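Local coordinates for protein CDA peptide synthetase I (Streptomyces coelicolor, PDB 5DU9) that is a peptide synthetase whose modelled fragment is a condensation domain of the CoA-acyltrans clan, built from helices packed on two mixed beta sheets, at residues G35-I40 / R383-G388; R237-T242 / G411-Y416; T363-P368 / N394-G399; L405-E410 / V423-F428. The protein carries 1 engineered substitution. All coordinates share one frame; numbering follows the deposited sequence. Where two conformers were deposited one is given.

Interaction 1 of 4, residues G35-I40 / R383-G388; sequences GSCLEI and RSISSG
Strand 35-40 runs antiparallel to 383-384, with Cys37 and Arg383 as a hydrogen-bonded pair and Ser36 and Ser384 as a non-hydrogen-bonded one, before the register slips by a residue. Both Ile385 and Ser386 then face Gly35, a classic beta bulge. Gly35 O receives Ile385 N at 3.0 Å and Ser386 N at 3.1 Å, both from the same face of its carbonyl plane, while a water donates to this oxygen and to Ser384 OG. The ladder joins neighbouring strands 33-40 and 379-384 of the six-stranded mixed sheet, just before Ser387 of the ligand pocket.

On the face that carries Cys37, the long arm of Arg383 passes the sulphur. Its CG sits between the backbone N and the carbonyl carbon (chi1 79°), 3.4 Å from Cys37 SG, and the sulphur lies over one face of the guanidinium. Ile385 CD1 reaches the same SG at 3.9 Å. Farther out, the Glu39 and Arg383 side chains cross at about a right angle in a salt bridge, where NE makes a weak, bent bond (129°) to Glu39 OE2 at 3.1 Å. Carboxylate and guanidinium planes stand 62° apart, and NH1 bonds to Gln119, so the guanidinium is shared between Glu39 and helix 114-126.

Interaction 2 of 4, residues R237-T242 / G411-Y416; sequences RALAPT and GNPQVY
Thr242 and Gly411 make an antiparallel hydrogen-bonded pair where strand 242-248 begins and strand 404-411 ends, flanked by the loops that lead in and out. Gly411 O accepts Thr242 N at 2.8 Å, and Gly411 N donates to Thr242 O at 2.8 Å. Pro241 CA adds a CA-H...O contact to Gly411 O, and its ring also packs on Ser386. Beyond Gly411 the chain folds into an Asx turn: Asn412 OD1 accepts the backbone N of Gln414 at 2.8 Å, while Asn412 O takes both Val415 N and Tyr416 N. With CG anti to the backbone N (chi1 180°), the amide is carried toward Leu239, and ND2 is hydrogen-bonded to Thr390 O. Leu239 supplies most of the apolar contact, against Asn412, Pro413 and Gln414. Its CD1 meets the end of Gln414 at CD, 3.6 Å away, the two side chains crossing at about a right angle, and its CB faces Pro413 CD at 4.0 Å. Pro413 CD also lies 3.4 Å from Ala240 O. Waters tie the two ends of the contact: one donates to Arg237 O and Gln414 OE1, and another joins Thr242 OG1 to Tyr416 O, donating to the latter.

Interaction 3 of 4, residues T363-P368 / N394-G399; sequences TVNVMP and NIVLTG
The shortest bond joining these strands runs from Ile395 N to Thr363 O, 2.6 Å long and almost straight at 174°, with the donor nearly in line with the C=O. From there the bonds step from strand to strand: Asn365 N gives to Ile395 O at 2.8 Å, Leu397 N to Asn365 O at 2.9 Å, and Met367 N to Leu397 O at 3.0 Å. Asn365 O also receives the CA-H of Val396. This is the parallel pairing of the four-stranded mixed sheet, in which 393-398 lies between 363-366 and its antiparallel neighbour 404-411; the link between the parallel pair contains no helix and passes through strands of the other sheet. Thr363 lies abreast of Asn394 and Asn365 of Val396, each pair pointing the same way. Thr363 CB is 3.5 Å from Asn394 OD1, but the polar ends are held elsewhere, Thr363 OG1 by Arg312 of the ligand pocket and Asn394 ND2 by Glu410. Next along this face, Asn365 ND2 touches Val396 CG1 at 4.1 Å. On the other face, Val364 and Val366 pack on helix 267-283. At the C-terminal end of the pairing, a water accepts from Gly399 N.

Interaction 4 of 4, residues L405-E410 / V423-F428; sequences LRVDFE and VLQERF
Phe409 reaches from strand 404-411 to helix 418-437, where most of its ring lies against Gln425 while the outer atoms also meet Leu424 and Phe428. CB lies 4.0 Å from Gln425 NE2. CG, the first ring atom, has Gln425 CB at 3.7 Å, and that methylene stands over the middle of the ring, 3.6 Å from the Phe409 centroid and only 9° off the normal, a CH-pi contact. CD1, CD2 and CE1 lie beneath the same carbon at similar distances. Farther out, CE2 and CZ each come within 3.7 Å of Gln425 CA. CE2 additionally meets Leu424 CD2 at 3.8 Å, a methyl that lies at the ring edge in its plane. At the tip, CZ also touches Phe428 CD2 at 3.8 Å, the two side chains crossing obliquely. One phenyl group thus uses a face and its outer edge against successive turns of a helix.

Gln425 slides past the ring in the opposite direction. Its CG is held off the usual staggered positions (chi1 143°), and the chain beyond is extended toward the strand. NE2 ends 2.9 Å from Val407 O, but the angle is too poor for a hydrogen bond; the amide donates to Arg244 O of strand 242-248 instead, which satisfies NE2 of this buried residue. The helix segment runs at 136° to the strand segment, their axes 9.1 Å apart at closest. It covers one face of the sheet beside helix 267-283, whose Phe278 meets the Phe428 ring edge-to-face, while Ile395 of strand 393-398 adjoins Phe409 from within the sheet.

How the interactions relate
From the N terminus, 35-40 opens the longest loop, which closes only at 383-388 as interaction 1. Before then 237-242 and 363-368 have opened interactions 2 and 3, so interaction 1 crosses both. Interaction 3 closes next, at 394-399, nested wholly inside interaction 2. Residues 405-410 then open interaction 4, in series after 1 and 3; interaction 2 closes at 411-416 before interaction 4 ends at 423-428, so these two cross. Interaction 1 belongs to the six-stranded sheet, interactions 2, 3 and 4 to the four-stranded one. Where the sheets approach, Ser387, a residue of the ligand pocket, probably hydrogen-bonds to Glu410, joining interactions 1 and 4.

Interaction 1 of 4, residues G35-I40 / R383-G388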
loop_
_atom_site.group_PDB
_atom_site.type_symbol
_atom_site.label_atom_id
_atom_site.label_comp_id
_atom_site.label_asym_id
_atom_site.label_seq_id
_atom_site.Cartn_x
_atom_site.Cartn_y
_atom_site.Cartn_z
ATOM N N GLY A 35 -2.458 1.904 -7.668
ATOM C CA GLY A 35 -2.179 0.812 -8.573
ATOM C C GLY A 35 -0.925 0.030 -8.275
ATOM O O GLY A 35 -0.062 0.446 -7.499
ATOM N N SER A 36 -0.842 -1.129 -8.915
ATOM C CA SER A 36 0.344 -1.964 -8.869
ATOM C C SER A 36 0.387 -2.722 -10.179
ATOM O O SER A 36 -0.523 -2.596 -10.997
ATOM C CB SER A 36 0.313 -2.928 -7.686
ATOM O OG SER A 36 -0.745 -3.861 -7.833
ATOM N N CYS A 37 1.430 -3.515 -10.380
ATOM C CA CYS A 37 1.482 -4.377 -11.548
ATOM C C CYS A 37 2.272 -5.639 -11.253
ATOM O O CYS A 37 2.961 -5.717 -10.238
ATOM C CB CYS A 37 2.092 -3.639 -12.743
ATOM S SG CYS A 37 3.835 -3.196 -12.559
ATOM N N LEU A 38 2.131 -6.627 -12.133
ATOM C CA LEU A 38 2.946 -7.835 -12.102
ATOM C C LEU A 38 3.885 -7.841 -13.293
ATOM O O LEU A 38 3.445 -7.695 -14.432
ATOM C CB LEU A 38 2.085 -9.101 -12.146
ATOM C CG LEU A 38 1.145 -9.433 -10.991
ATOM C CD1 LEU A 38 0.414 -10.726 -11.310
ATOM C CD2 LEU A 38 1.891 -9.551 -9.670
ATOM N N GLU A 39 5.175 -8.005 -13.028
ATOM C CA GLU A 39 6.142 -8.234 -14.084
ATOM C C GLU A 39 6.210 -9.732 -14.323
ATOM O O GLU A 39 6.608 -10.487 -13.438
ATOM C CB GLU A 39 7.503 -7.659 -13.703
ATOM C CG GLU A 39 7.482 -6.147 -13.536
ATOM C CD GLU A 39 8.813 -5.581 -13.084
ATOM O OE1 GLU A 39 9.597 -6.323 -12.455
ATOM O OE2 GLU A 39 9.075 -4.391 -13.360
ATOM N N ILE A 40 5.805 -10.154 -15.518
ATOM C CA ILE A 40 5.612 -11.567 -15.821
ATOM C C ILE A 40 6.638 -12.016 -16.861
ATOM O O ILE A 40 6.803 -11.375 -17.896
ATOM C CB ILE A 40 4.166 -11.821 -16.305
ATOM C CG1 ILE A 40 3.180 -11.434 -15.195
ATOM C CG2 ILE A 40 3.967 -13.279 -16.693
ATOM C CD1 ILE A 40 1.783 -11.111 -15.676
ATOM N N ARG A 383 5.007 -5.232 -8.332
ATOM C CA ARG A 383 5.635 -3.970 -7.974
ATOM C C ARG A 383 4.585 -2.875 -7.876
ATOM O O ARG A 383 3.568 -2.884 -8.577
ATOM C CB ARG A 383 6.746 -3.586 -8.962
ATOM C CG ARG A 383 6.320 -2.986 -10.292
ATOM C CD ARG A 383 7.533 -2.351 -10.971
ATOM N NE ARG A 383 7.304 -2.027 -12.380
ATOM C CZ ARG A 383 7.048 -0.809 -12.856
ATOM N NH1 ARG A 383 6.978 0.244 -12.048
ATOM N NH2 ARG A 383 6.862 -0.642 -14.158
ATOM N N SER A 384 4.845 -1.943 -6.974
ATOM C CA SER A 384 3.920 -0.858 -6.693
ATOM C C SER A 384 3.984 0.195 -7.793
ATOM O O SER A 384 5.052 0.461 -8.345
ATOM C CB SER A 384 4.247 -0.243 -5.329
ATOM O OG SER A 384 3.340 0.791 -4.999
ATOM N N ILE A 385 2.835 0.777 -8.126
ATOM C CA ILE A 385 2.780 1.882 -9.081
ATOM C C ILE A 385 2.470 3.171 -8.333
ATOM O O ILE A 385 3.133 4.188 -8.530
ATOM C CB ILE A 385 1.726 1.637 -10.188
ATOM C CG1 ILE A 385 2.130 0.444 -11.062
ATOM C CG2 ILE A 385 1.536 2.880 -11.054
ATOM C CD1 ILE A 385 3.441 0.621 -11.825
ATOM N N SER A 386 1.456 3.117 -7.478
ATOM C CA SER A 386 1.121 4.230 -6.600
ATOM C C SER A 386 0.304 3.704 -5.430
ATOM O O SER A 386 -0.757 3.123 -5.627
ATOM C CB SER A 386 0.351 5.310 -7.353
ATOM O OG SER A 386 0.050 6.397 -6.499
ATOM N N SER A 387 0.802 3.898 -4.212
ATOM C CA SER A 387 0.171 3.310 -3.032
ATOM C C SER A 387 -0.932 4.186 -2.440
ATOM O O SER A 387 -1.749 3.706 -1.660
ATOM C CB SER A 387 1.221 3.013 -1.952
ATOM O OG SER A 387 1.613 4.186 -1.252
ATOM N N GLY A 388 -0.966 5.460 -2.817
ATOM C CA GLY A 388 -1.975 6.370 -2.305
ATOM C C GLY A 388 -1.492 7.806 -2.300
ATOM O O GLY A 388 -0.298 8.058 -2.451
HETATM O O HOH W 1 0.749 0.003 -4.698
#

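Interaction 2 of 4, residues R237-T242 / G411-Y416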
loop_
_atom_site.group_PDB
_atom_site.type_symbol
_atom_site.label_atom_id
_atom_site.label_comp_id
_atom_site.label_asym_id
_atom_site.label_seq_id
_atom_site.Cartn_x
_atom_site.Cartn_y
_atom_site.Cartn_z
ATOM N N ARG A 237 -2.249 19.754 0.969
ATOM C CA ARG A 237 -3.291 18.735 0.960
ATOM C C ARG A 237 -2.782 17.456 0.294
ATOM O O ARG A 237 -1.759 17.468 -0.389
ATOM C CB ARG A 237 -4.539 19.252 0.244
ATOM C CG ARG A 237 -4.302 19.685 -1.193
ATOM C CD ARG A 237 -5.567 20.261 -1.809
ATOM N NE ARG A 237 -6.039 21.446 -1.092
ATOM C CZ ARG A 237 -5.671 22.694 -1.366
ATOM N NH1 ARG A 237 -4.819 22.949 -2.352
ATOM N NH2 ARG A 237 -6.161 23.698 -0.650
ATOM N N ALA A 238 -3.502 16.358 0.502
ATOM C CA ALA A 238 -3.088 15.053 -0.011
ATOM C C ALA A 238 -3.294 14.969 -1.519
ATOM O O ALA A 238 -4.399 15.173 -2.020
ATOM C CB ALA A 238 -3.849 13.944 0.692
ATOM N N LEU A 239 -2.216 14.661 -2.232
ATOM C CA LEU A 239 -2.219 14.638 -3.691
ATOM C C LEU A 239 -1.608 13.343 -4.202
ATOM O O LEU A 239 -0.772 12.745 -3.536
ATOM C CB LEU A 239 -1.429 15.824 -4.249
ATOM C CG LEU A 239 -1.921 17.231 -3.900
ATOM C CD1 LEU A 239 -0.911 18.264 -4.373
ATOM C CD2 LEU A 239 -3.290 17.497 -4.504
ATOM N N ALA A 240 -2.007 12.929 -5.400
ATOM C CA ALA A 240 -1.381 11.781 -6.043
ATOM C C ALA A 240 0.111 12.064 -6.160
ATOM O O ALA A 240 0.498 13.159 -6.560
ATOM C CB ALA A 240 -1.990 11.516 -7.412
ATOM N N PRO A 241 0.952 11.090 -5.786
ATOM C CA PRO A 241 2.393 11.354 -5.737
ATOM C C PRO A 241 3.101 11.285 -7.080
ATOM O O PRO A 241 2.653 10.609 -8.010
ATOM C CB PRO A 241 2.913 10.243 -4.825
ATOM C CG PRO A 241 1.965 9.113 -5.052
ATOM C CD PRO A 241 0.621 9.764 -5.231
ATOM N N THR A 242 4.205 12.015 -7.163
ATOM C CA THR A 242 5.240 11.732 -8.137
ATOM C C THR A 242 6.013 10.551 -7.588
ATOM O O THR A 242 6.415 10.570 -6.427
ATOM C CB THR A 242 6.171 12.929 -8.356
ATOM O OG1 THR A 242 5.409 14.044 -8.833
ATOM C CG2 THR A 242 7.262 12.591 -9.360
ATOM N N GLY A 411 6.323 11.192 -3.648
ATOM C CA GLY A 411 6.332 12.545 -3.122
ATOM C C GLY A 411 5.171 13.394 -3.591
ATOM O O GLY A 411 4.781 13.345 -4.759
ATOM N N ASN A 412 4.617 14.178 -2.670
ATOM C CA ASN A 412 3.655 15.210 -3.019
ATOM C C ASN A 412 4.305 16.162 -4.027
ATOM O O ASN A 412 5.378 16.701 -3.760
ATOM C CB ASN A 412 3.197 15.962 -1.768
ATOM C CG ASN A 412 2.188 17.060 -2.075
ATOM O OD1 ASN A 412 2.493 18.025 -2.772
ATOM N ND2 ASN A 412 0.983 16.917 -1.543
ATOM N N PRO A 413 3.668 16.367 -5.193
ATOM C CA PRO A 413 4.331 17.130 -6.259
ATOM C C PRO A 413 4.517 18.616 -5.956
ATOM O O PRO A 413 5.290 19.276 -6.652
ATOM C CB PRO A 413 3.399 16.936 -7.459
ATOM C CG PRO A 413 2.074 16.620 -6.872
ATOM C CD PRO A 413 2.358 15.847 -5.622
ATOM N N GLN A 414 3.825 19.135 -4.948
ATOM C CA GLN A 414 4.016 20.526 -4.539
ATOM C C GLN A 414 5.195 20.656 -3.573
ATOM O O GLN A 414 5.610 21.766 -3.238
ATOM C CB GLN A 414 2.744 21.078 -3.891
ATOM C CG GLN A 414 1.558 21.173 -4.838
ATOM C CD GLN A 414 0.308 21.696 -4.160
ATOM O OE1 GLN A 414 0.270 21.862 -2.941
ATOM N NE2 GLN A 414 -0.726 21.962 -4.950
ATOM N N VAL A 415 5.731 19.517 -3.140
ATOM C CA VAL A 415 6.834 19.478 -2.184
ATOM C C VAL A 415 8.110 18.956 -2.840
ATOM O O VAL A 415 9.196 19.491 -2.614
ATOM C CB VAL A 415 6.496 18.580 -0.970
ATOM C CG1 VAL A 415 7.619 18.624 0.066
ATOM C CG2 VAL A 415 5.176 19.001 -0.342
ATOM N N TYR A 416 7.969 17.905 -3.645
ATOM C CA TYR A 416 9.109 17.245 -4.275
ATOM C C TYR A 416 9.008 17.233 -5.795
ATOM O O TYR A 416 7.945 16.968 -6.355
ATOM C CB TYR A 416 9.233 15.796 -3.795
ATOM C CG TYR A 416 9.340 15.608 -2.299
ATOM C CD1 TYR A 416 10.573 15.608 -1.664
ATOM C CD2 TYR A 416 8.207 15.397 -1.526
ATOM C CE1 TYR A 416 10.673 15.423 -0.297
ATOM C CE2 TYR A 416 8.296 15.211 -0.163
ATOM C CZ TYR A 416 9.530 15.225 0.447
ATOM O OH TYR A 416 9.615 15.041 1.808
HETATM O O HOH W 2 -0.209 19.570 -0.881
HETATM O O HOH W 3 6.622 16.336 -8.899
#

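Interaction 3 of 4, residues T363-P368 / N394-G399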
loop_
_atom_site.group_PDB
_atom_site.type_symbol
_atom_site.label_atom_id
_atom_site.label_comp_id
_atom_site.label_asym_id
_atom_site.label_seq_id
_atom_site.Cartn_x
_atom_site.Cartn_y
_atom_site.Cartn_z
ATOM N N THR A 363 5.245 8.113 5.410
ATOM C CA THR A 363 4.685 6.780 5.545
ATOM C C THR A 363 5.743 5.766 5.149
ATOM O O THR A 363 6.282 5.832 4.046
ATOM C CB THR A 363 3.428 6.589 4.678
ATOM O OG1 THR A 363 2.418 7.521 5.085
ATOM C CG2 THR A 363 2.886 5.167 4.820
ATOM N N VAL A 364 6.052 4.848 6.061
ATOM C CA VAL A 364 7.012 3.785 5.792
ATOM C C VAL A 364 6.248 2.480 5.632
ATOM O O VAL A 364 5.783 1.892 6.608
ATOM C CB VAL A 364 8.057 3.658 6.911
ATOM C CG1 VAL A 364 9.079 2.570 6.570
ATOM C CG2 VAL A 364 8.749 4.992 7.127
ATOM N N ASN A 365 6.132 2.046 4.381
ATOM C CA ASN A 365 5.325 0.899 4.004
ATOM C C ASN A 365 6.209 -0.223 3.479
ATOM O O ASN A 365 6.514 -0.276 2.286
ATOM C CB ASN A 365 4.300 1.323 2.945
ATOM C CG ASN A 365 3.382 0.197 2.523
ATOM O OD1 ASN A 365 3.384 -0.882 3.110
ATOM N ND2 ASN A 365 2.576 0.454 1.498
ATOM N N VAL A 366 6.636 -1.099 4.384
ATOM C CA VAL A 366 7.394 -2.281 4.014
ATOM C C VAL A 366 6.364 -3.354 3.721
ATOM O O VAL A 366 5.782 -3.933 4.639
ATOM C CB VAL A 366 8.359 -2.726 5.122
ATOM C CG1 VAL A 366 9.198 -3.914 4.651
ATOM C CG2 VAL A 366 9.260 -1.575 5.540
ATOM N N MET A 367 6.114 -3.603 2.442
ATOM C CA MET A 367 5.038 -4.510 2.072
ATOM C C MET A 367 5.375 -5.931 2.498
ATOM O O MET A 367 6.534 -6.353 2.433
ATOM C CB MET A 367 4.761 -4.450 0.571
ATOM C CG MET A 367 4.098 -3.151 0.143
ATOM S SD MET A 367 3.380 -3.218 -1.510
ATOM C CE MET A 367 1.928 -4.226 -1.214
ATOM N N PRO A 368 4.359 -6.671 2.955
ATOM C CA PRO A 368 4.573 -8.042 3.408
ATOM C C PRO A 368 4.978 -8.920 2.242
ATOM O O PRO A 368 4.765 -8.559 1.080
ATOM C CB PRO A 368 3.209 -8.443 3.976
ATOM C CG PRO A 368 2.234 -7.605 3.241
ATOM C CD PRO A 368 2.931 -6.300 2.981
ATOM N N ASN A 394 5.590 9.114 0.855
ATOM C CA ASN A 394 5.482 7.695 1.175
ATOM C C ASN A 394 6.764 7.013 0.757
ATOM O O ASN A 394 7.293 7.292 -0.321
ATOM C CB ASN A 394 4.315 6.998 0.460
ATOM C CG ASN A 394 3.003 7.721 0.607
ATOM O OD1 ASN A 394 2.663 8.217 1.682
ATOM N ND2 ASN A 394 2.234 7.764 -0.481
ATOM N N ILE A 395 7.246 6.112 1.604
ATOM C CA ILE A 395 8.373 5.255 1.274
ATOM C C ILE A 395 7.854 3.828 1.215
ATOM O O ILE A 395 7.450 3.271 2.227
ATOM C CB ILE A 395 9.506 5.374 2.306
ATOM C CG1 ILE A 395 10.027 6.812 2.330
ATOM C CG2 ILE A 395 10.629 4.399 1.974
ATOM C CD1 ILE A 395 11.025 7.096 3.426
ATOM N N VAL A 396 7.858 3.252 0.019
ATOM C CA VAL A 396 7.261 1.945 -0.212
ATOM C C VAL A 396 8.346 0.957 -0.616
ATOM O O VAL A 396 9.127 1.223 -1.530
ATOM C CB VAL A 396 6.180 2.014 -1.310
ATOM C CG1 VAL A 396 5.471 0.673 -1.455
ATOM C CG2 VAL A 396 5.178 3.123 -1.001
ATOM N N LEU A 397 8.402 -0.171 0.084
ATOM C CA LEU A 397 9.334 -1.240 -0.254
ATOM C C LEU A 397 8.575 -2.487 -0.650
ATOM O O LEU A 397 7.605 -2.863 0.004
ATOM C CB LEU A 397 10.256 -1.569 0.915
ATOM C CG LEU A 397 11.473 -0.673 1.111
ATOM C CD1 LEU A 397 11.066 0.707 1.570
ATOM C CD2 LEU A 397 12.417 -1.310 2.107
ATOM N N THR A 398 9.025 -3.115 -1.731
ATOM C CA THR A 398 8.545 -4.430 -2.121
ATOM C C THR A 398 9.749 -5.333 -2.312
ATOM O O THR A 398 10.786 -4.896 -2.799
ATOM C CB THR A 398 7.715 -4.386 -3.417
ATOM O OG1 THR A 398 8.539 -3.961 -4.505
ATOM C CG2 THR A 398 6.555 -3.432 -3.265
ATOM N N GLY A 399 9.610 -6.589 -1.906
ATOM C CA GLY A 399 10.695 -7.545 -1.982
ATOM C C GLY A 399 11.153 -7.950 -0.596
ATOM O O GLY A 399 10.464 -7.699 0.393
HETATM O O HOH W 4 8.289 -8.476 1.951
HETATM O O HOH W 5 8.987 -5.155 1.041
HETATM O O HOH W 6 6.912 -7.409 -0.829
#

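Interaction 4 of 4, residues L405-E410 / V423-F428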
loop_
_atom_site.group_PDB
_atom_site.type_symbol
_atom_site.label_atom_id
_atom_site.label_comp_id
_atom_site.label_asym_id
_atom_site.label_seq_id
_atom_site.Cartn_x
_atom_site.Cartn_y
_atom_site.Cartn_z
ATOM N N LEU A 405 15.120 -5.606 -3.466
ATOM C CA LEU A 405 14.051 -4.671 -3.137
ATOM C C LEU A 405 13.781 -3.687 -4.260
ATOM O O LEU A 405 14.677 -3.330 -5.021
ATOM C CB LEU A 405 14.398 -3.888 -1.870
ATOM C CG LEU A 405 14.492 -4.686 -0.573
ATOM C CD1 LEU A 405 15.181 -3.866 0.512
ATOM C CD2 LEU A 405 13.113 -5.120 -0.111
ATOM N N ARG A 406 12.531 -3.255 -4.348
ATOM C CA ARG A 406 12.194 -2.050 -5.082
ATOM C C ARG A 406 11.784 -1.013 -4.056
ATOM O O ARG A 406 10.888 -1.256 -3.250
ATOM C CB ARG A 406 11.076 -2.299 -6.096
ATOM C CG ARG A 406 10.998 -1.243 -7.187
ATOM C CD ARG A 406 11.491 -1.782 -8.523
ATOM N NE ARG A 406 11.965 -0.720 -9.408
ATOM C CZ ARG A 406 12.923 -0.867 -10.320
ATOM N NH1 ARG A 406 13.531 -2.036 -10.478
ATOM N NH2 ARG A 406 13.283 0.162 -11.075
ATOM N N VAL A 407 12.467 0.127 -4.072
ATOM C CA VAL A 407 12.176 1.217 -3.153
ATOM C C VAL A 407 11.524 2.347 -3.929
ATOM O O VAL A 407 12.134 2.916 -4.833
ATOM C CB VAL A 407 13.450 1.734 -2.459
ATOM C CG1 VAL A 407 13.122 2.870 -1.495
ATOM C CG2 VAL A 407 14.163 0.597 -1.737
ATOM N N ASP A 408 10.278 2.654 -3.583
ATOM C CA ASP A 408 9.551 3.745 -4.221
ATOM C C ASP A 408 9.430 4.925 -3.269
ATOM O O ASP A 408 8.941 4.778 -2.146
ATOM C CB ASP A 408 8.155 3.292 -4.658
ATOM C CG ASP A 408 8.170 2.505 -5.956
ATOM O OD1 ASP A 408 9.174 1.825 -6.229
ATOM O OD2 ASP A 408 7.177 2.581 -6.711
ATOM N N PHE A 409 9.904 6.083 -3.711
ATOM C CA PHE A 409 9.652 7.334 -3.012
ATOM C C PHE A 409 8.502 8.029 -3.715
ATOM O O PHE A 409 8.612 8.409 -4.879
ATOM C CB PHE A 409 10.897 8.223 -2.983
ATOM C CG PHE A 409 11.783 7.987 -1.788
ATOM C CD1 PHE A 409 12.054 6.703 -1.350
ATOM C CD2 PHE A 409 12.359 9.054 -1.113
ATOM C CE1 PHE A 409 12.870 6.484 -0.251
ATOM C CE2 PHE A 409 13.173 8.841 -0.013
ATOM C CZ PHE A 409 13.430 7.556 0.415
ATOM N N GLU A 410 7.391 8.160 -3.003
ATOM C CA GLU A 410 6.187 8.780 -3.531
ATOM C C GLU A 410 6.017 10.146 -2.889
ATOM O O GLU A 410 5.624 10.243 -1.726
ATOM C CB GLU A 410 4.968 7.900 -3.258
ATOM C CG GLU A 410 5.143 6.449 -3.680
ATOM C CD GLU A 410 3.891 5.615 -3.466
ATOM O OE1 GLU A 410 3.130 5.911 -2.522
ATOM O OE2 GLU A 410 3.670 4.656 -4.237
ATOM N N VAL A 423 17.339 11.894 -5.774
ATOM C CA VAL A 423 18.480 12.227 -4.928
ATOM C C VAL A 423 18.264 11.755 -3.490
ATOM O O VAL A 423 19.144 11.135 -2.892
ATOM C CB VAL A 423 18.751 13.744 -4.943
ATOM C CG1 VAL A 423 19.837 14.114 -3.956
ATOM C CG2 VAL A 423 19.164 14.173 -6.330
ATOM N N LEU A 424 17.091 12.051 -2.941
ATOM C CA LEU A 424 16.764 11.699 -1.562
ATOM C C LEU A 424 16.787 10.193 -1.336
ATOM O O LEU A 424 17.295 9.694 -0.328
ATOM C CB LEU A 424 15.382 12.244 -1.208
ATOM C CG LEU A 424 15.023 12.314 0.270
ATOM C CD1 LEU A 424 15.861 13.368 0.966
ATOM C CD2 LEU A 424 13.545 12.614 0.421
ATOM N N GLN A 425 16.206 9.476 -2.285
ATOM C CA GLN A 425 16.073 8.035 -2.193
ATOM C C GLN A 425 17.436 7.341 -2.253
ATOM O O GLN A 425 17.680 6.399 -1.505
ATOM C CB GLN A 425 15.127 7.565 -3.301
ATOM C CG GLN A 425 15.412 6.270 -3.991
ATOM C CD GLN A 425 14.443 6.078 -5.140
ATOM O OE1 GLN A 425 14.751 6.393 -6.289
ATOM N NE2 GLN A 425 13.245 5.605 -4.826
ATOM N N GLU A 426 18.334 7.820 -3.111
ATOM C CA GLU A 426 19.679 7.257 -3.163
ATOM C C GLU A 426 20.442 7.559 -1.871
ATOM O O GLU A 426 21.146 6.698 -1.340
ATOM C CB GLU A 426 20.446 7.795 -4.371
ATOM C CG GLU A 426 21.860 7.231 -4.510
ATOM C CD GLU A 426 21.892 5.713 -4.533
ATOM O OE1 GLU A 426 21.297 5.117 -5.456
ATOM O OE2 GLU A 426 22.506 5.115 -3.624
ATOM N N ARG A 427 20.288 8.782 -1.369
ATOM C CA ARG A 427 20.924 9.183 -0.117
ATOM C C ARG A 427 20.447 8.322 1.043
ATOM O O ARG A 427 21.241 7.878 1.878
ATOM C CB ARG A 427 20.637 10.652 0.187
ATOM C CG ARG A 427 21.422 11.196 1.366
ATOM C CD ARG A 427 21.063 12.642 1.652
ATOM N NE ARG A 427 21.236 13.485 0.474
ATOM C CZ ARG A 427 20.626 14.652 0.286
ATOM N NH1 ARG A 427 19.787 15.126 1.198
ATOM N NH2 ARG A 427 20.851 15.343 -0.822
ATOM N N PHE A 428 19.140 8.088 1.098
ATOM C CA PHE A 428 18.573 7.297 2.175
ATOM C C PHE A 428 19.071 5.859 2.137
ATOM O O PHE A 428 19.483 5.315 3.155
ATOM C CB PHE A 428 17.047 7.303 2.115
ATOM C CG PHE A 428 16.424 6.199 2.906
ATOM C CD1 PHE A 428 16.500 6.195 4.289
ATOM C CD2 PHE A 428 15.777 5.158 2.273
ATOM C CE1 PHE A 428 15.945 5.175 5.020
ATOM C CE2 PHE A 428 15.213 4.136 3.004
ATOM C CZ PHE A 428 15.299 4.146 4.380
#